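Local coordinates for protein probable zinc protease PqqL (Escherichia coli, PDB 6OFT) that is probably a zinc-dependent endopeptidase of the M16 family, here represented by the first half of the protein, at residues N33-I38 against D377-T382. Sequence-based numbering, arbitrary orientation.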
ATOM      1  N   ASN A  33      -2.169 -20.250  -1.068  1.00 23.92           N
ATOM      2  CA  ASN A  33      -2.317 -19.095  -1.928  1.00 22.87           C
ATOM      3  C   ASN A  33      -1.242 -19.229  -2.979  1.00 24.81           C
ATOM      4  O   ASN A  33      -0.084 -19.547  -2.661  1.00 22.80           O
ATOM      5  CB  ASN A  33      -2.147 -17.791  -1.158  1.00 21.45           C
ATOM      6  CG  ASN A  33      -3.381 -17.340  -0.435  1.00 34.95           C
ATOM      7  OD1 ASN A  33      -4.464 -17.920  -0.561  1.00 25.48           O
ATOM      8  ND2 ASN A  33      -3.231 -16.306   0.368  1.00 26.28           N
ATOM      9  N   LEU A  34      -1.648 -19.082  -4.238  1.00 21.14           N
ATOM     10  CA  LEU A  34      -0.751 -19.126  -5.392  1.00 21.61           C
ATOM     11  C   LEU A  34      -0.952 -17.800  -6.091  1.00 23.85           C
ATOM     12  O   LEU A  34      -2.064 -17.511  -6.548  1.00 22.12           O
ATOM     13  CB  LEU A  34      -1.070 -20.308  -6.335  1.00 22.00           C
ATOM     14  CG  LEU A  34      -1.065 -21.727  -5.744  1.00 26.65           C
ATOM     15  CD1 LEU A  34      -1.513 -22.730  -6.787  1.00 26.74           C
ATOM     16  CD2 LEU A  34       0.327 -22.126  -5.204  1.00 28.64           C
ATOM     17  N   TRP A  35       0.075 -16.934  -6.046  1.00 19.19           N
ATOM     18  CA  TRP A  35       0.005 -15.608  -6.646  1.00 19.12           C
ATOM     19  C   TRP A  35       1.098 -15.437  -7.672  1.00 23.41           C
ATOM     20  O   TRP A  35       2.271 -15.683  -7.365  1.00 22.27           O
ATOM     21  CB  TRP A  35       0.182 -14.482  -5.593  1.00 18.54           C
ATOM     22  CG  TRP A  35      -0.929 -14.242  -4.602  1.00 19.92           C
ATOM     23  CD1 TRP A  35      -1.956 -15.087  -4.269  1.00 22.88           C
ATOM     24  CD2 TRP A  35      -1.043 -13.110  -3.731  1.00 19.81           C
ATOM     25  NE1 TRP A  35      -2.741 -14.515  -3.291  1.00 22.26           N
ATOM     26  CE2 TRP A  35      -2.197 -13.305  -2.934  1.00 23.71           C
ATOM     27  CE3 TRP A  35      -0.271 -11.946  -3.540  1.00 20.97           C
ATOM     28  CZ2 TRP A  35      -2.581 -12.394  -1.937  1.00 23.18           C
ATOM     29  CZ3 TRP A  35      -0.681 -11.019  -2.585  1.00 22.42           C
ATOM     30  CH2 TRP A  35      -1.828 -11.241  -1.807  1.00 23.38           C
ATOM     31  N   LEU A  36       0.730 -14.944  -8.869  1.00 19.43           N
ATOM     32  CA  LEU A  36       1.688 -14.605  -9.907  1.00 18.89           C
ATOM     33  C   LEU A  36       1.803 -13.077  -9.899  1.00 23.61           C
ATOM     34  O   LEU A  36       0.819 -12.359 -10.145  1.00 22.53           O
ATOM     35  CB  LEU A  36       1.283 -15.133 -11.298  1.00 18.42           C
ATOM     36  CG  LEU A  36       2.190 -14.663 -12.462  1.00 22.75           C
ATOM     37  CD1 LEU A  36       3.659 -15.185 -12.291  1.00 21.92           C
ATOM     38  CD2 LEU A  36       1.588 -15.050 -13.828  1.00 23.09           C
ATOM     39  N   GLN A  37       3.012 -12.592  -9.610  1.00 20.41           N
ATOM     40  CA  GLN A  37       3.289 -11.172  -9.505  1.00 19.92           C
ATOM     41  C   GLN A  37       4.128 -10.653 -10.669  1.00 23.27           C
ATOM     42  O   GLN A  37       5.278 -11.040 -10.833  1.00 21.17           O
ATOM     43  CB  GLN A  37       3.941 -10.873  -8.129  1.00 20.98           C
ATOM     44  CG  GLN A  37       4.485  -9.449  -7.943  1.00 20.30           C
ATOM     45  CD  GLN A  37       5.268  -9.366  -6.669  1.00 27.93           C
ATOM     46  OE1 GLN A  37       6.293 -10.030  -6.499  1.00 23.07           O
ATOM     47  NE2 GLN A  37       4.794  -8.575  -5.732  1.00 22.07           N
ATOM     48  N   ILE A  38       3.538  -9.750 -11.464  1.00 20.20           N
ATOM     49  CA  ILE A  38       4.215  -9.089 -12.578  1.00 20.97           C
ATOM     50  C   ILE A  38       4.731  -7.803 -11.974  1.00 24.44           C
ATOM     51  O   ILE A  38       3.932  -7.032 -11.455  1.00 22.89           O
ATOM     52  CB  ILE A  38       3.271  -8.809 -13.799  1.00 23.35           C
ATOM     53  CG1 ILE A  38       2.333 -10.021 -14.141  1.00 23.01           C
ATOM     54  CG2 ILE A  38       4.057  -8.314 -15.019  1.00 24.73           C
ATOM     55  CD1 ILE A  38       2.953 -11.384 -14.474  1.00 25.16           C
ATOM     56  N   ASP A 377      -3.090 -14.469   9.828  1.00 25.16           N
ATOM     57  CA  ASP A 377      -4.049 -14.442   8.729  1.00 25.68           C
ATOM     58  C   ASP A 377      -3.282 -14.739   7.440  1.00 29.70           C
ATOM     59  O   ASP A 377      -2.271 -14.080   7.168  1.00 30.55           O
ATOM     60  CB  ASP A 377      -4.716 -13.058   8.642  1.00 27.87           C
ATOM     61  CG  ASP A 377      -5.665 -12.938   7.476  1.00 34.28           C
ATOM     62  OD1 ASP A 377      -6.756 -13.532   7.541  1.00 36.10           O
ATOM     63  OD2 ASP A 377      -5.298 -12.288   6.487  1.00 37.78           O
ATOM     64  N   LEU A 378      -3.720 -15.767   6.691  1.00 25.62           N
ATOM     65  CA  LEU A 378      -3.065 -16.215   5.460  1.00 24.27           C
ATOM     66  C   LEU A 378      -2.944 -15.106   4.415  1.00 25.82           C
ATOM     67  O   LEU A 378      -1.848 -14.861   3.884  1.00 23.80           O
ATOM     68  CB  LEU A 378      -3.771 -17.464   4.892  1.00 24.31           C
ATOM     69  CG  LEU A 378      -3.180 -18.075   3.609  1.00 28.09           C
ATOM     70  CD1 LEU A 378      -1.749 -18.567   3.821  1.00 27.40           C
ATOM     71  CD2 LEU A 378      -4.063 -19.180   3.081  1.00 29.02           C
ATOM     72  N   ARG A 379      -4.068 -14.427   4.142  1.00 22.87           N
ATOM     73  CA  ARG A 379      -4.156 -13.312   3.193  1.00 22.25           C
ATOM     74  C   ARG A 379      -3.147 -12.184   3.523  1.00 28.01           C
ATOM     75  O   ARG A 379      -2.380 -11.776   2.648  1.00 27.17           O
ATOM     76  CB  ARG A 379      -5.607 -12.785   3.146  1.00 24.11           C
ATOM     77  CG  ARG A 379      -5.756 -11.488   2.350  1.00 37.11           C
ATOM     78  CD  ARG A 379      -7.004 -11.421   1.502  1.00 45.17           C
ATOM     79  NE  ARG A 379      -6.779 -10.537   0.353  1.00 59.12           N
ATOM     80  CZ  ARG A 379      -6.409 -10.952  -0.857  1.00 68.70           C
ATOM     81  NH1 ARG A 379      -6.253 -12.249  -1.106  1.00 54.55           N
ATOM     82  NH2 ARG A 379      -6.213 -10.075  -1.833  1.00 51.99           N
ATOM     83  N   MET A 380      -3.148 -11.699   4.786  1.00 27.76           N
ATOM     84  CA  MET A 380      -2.264 -10.638   5.274  1.00 29.44           C
ATOM     85  C   MET A 380      -0.789 -11.043   5.159  1.00 26.66           C
ATOM     86  O   MET A 380       0.036 -10.235   4.753  1.00 24.28           O
ATOM     87  CB  MET A 380      -2.629 -10.256   6.720  1.00 34.57           C
ATOM     88  CG  MET A 380      -1.773  -9.129   7.304  1.00 42.66           C
ATOM     89  SD  MET A 380      -1.677  -7.618   6.284  1.00 51.16           S
ATOM     90  CE  MET A 380      -3.439  -7.089   6.294  1.00 48.12           C
ATOM     91  N   LEU A 381      -0.468 -12.295   5.504  1.00 22.43           N
ATOM     92  CA  LEU A 381       0.885 -12.837   5.395  1.00 21.47           C
ATOM     93  C   LEU A 381       1.312 -12.908   3.913  1.00 23.43           C
ATOM     94  O   LEU A 381       2.440 -12.515   3.583  1.00 22.72           O
ATOM     95  CB  LEU A 381       0.933 -14.218   6.079  1.00 21.64           C
ATOM     96  CG  LEU A 381       2.240 -14.998   6.002  1.00 26.58           C
ATOM     97  CD1 LEU A 381       3.393 -14.241   6.663  1.00 26.62           C
ATOM     98  CD2 LEU A 381       2.076 -16.369   6.623  1.00 26.38           C
ATOM     99  N   THR A 382       0.401 -13.345   3.016  1.00 20.37           N
ATOM    100  CA  THR A 382       0.708 -13.403   1.569  1.00 20.52           C
ATOM    101  C   THR A 382       0.970 -11.989   1.020  1.00 24.10           C
ATOM    102  O   THR A 382       1.912 -11.798   0.235  1.00 22.64           O
ATOM    103  CB  THR A 382      -0.377 -14.153   0.761  1.00 22.69           C
ATOM    104  OG1 THR A 382      -0.724 -15.352   1.443  1.00 22.97           O
ATOM    105  CG2 THR A 382       0.089 -14.506  -0.657  1.00 17.66           C
TER
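N33 and W35 of strand 31-38 meet T382 near the start of helix 378-391, the axes of the short pieces 33-38 and 378-382 running 31° from parallel and 10.2 Å apart at closest approach. N33 ND2 donates to T382 OG1 at 2.9 Å, with the hydroxyl 16° out of the amide plane. T382 OG1 in turn donates to L378 O at 2.7 Å, from above the carbonyl plane. L378 O also accepts the helical bond from T382 N. T382 CG2 is anti to the backbone N and faces the W35 ring. T382 CG2 sits over the six-membered ring of W35, 3.5 Å from its centroid, a CH-pi contact. N33 and L378 meet tip to tip, N33 ND2 lying 3.7 Å from L378 CG. The side chains of R379 and W35 cross at about a right angle, with their flat groups turned 47° to each other, and R379 NH1 is 3.8 Å from W35 CZ2. An alanine in place of W35 would probably leave the T382 methyl without its aromatic face and open a gap beneath the helix. The R379 side chain is about 12 Å from that of E57, the predicted proton acceptor. N33 OD1 bonds S101 of strand 96-103, and V97 and Q99 touch W35. The contact thus seats the start of helix 378-391 on the six-stranded sheet of the M16 peptidase domain, with helix 107-122 packed against L34 and L36.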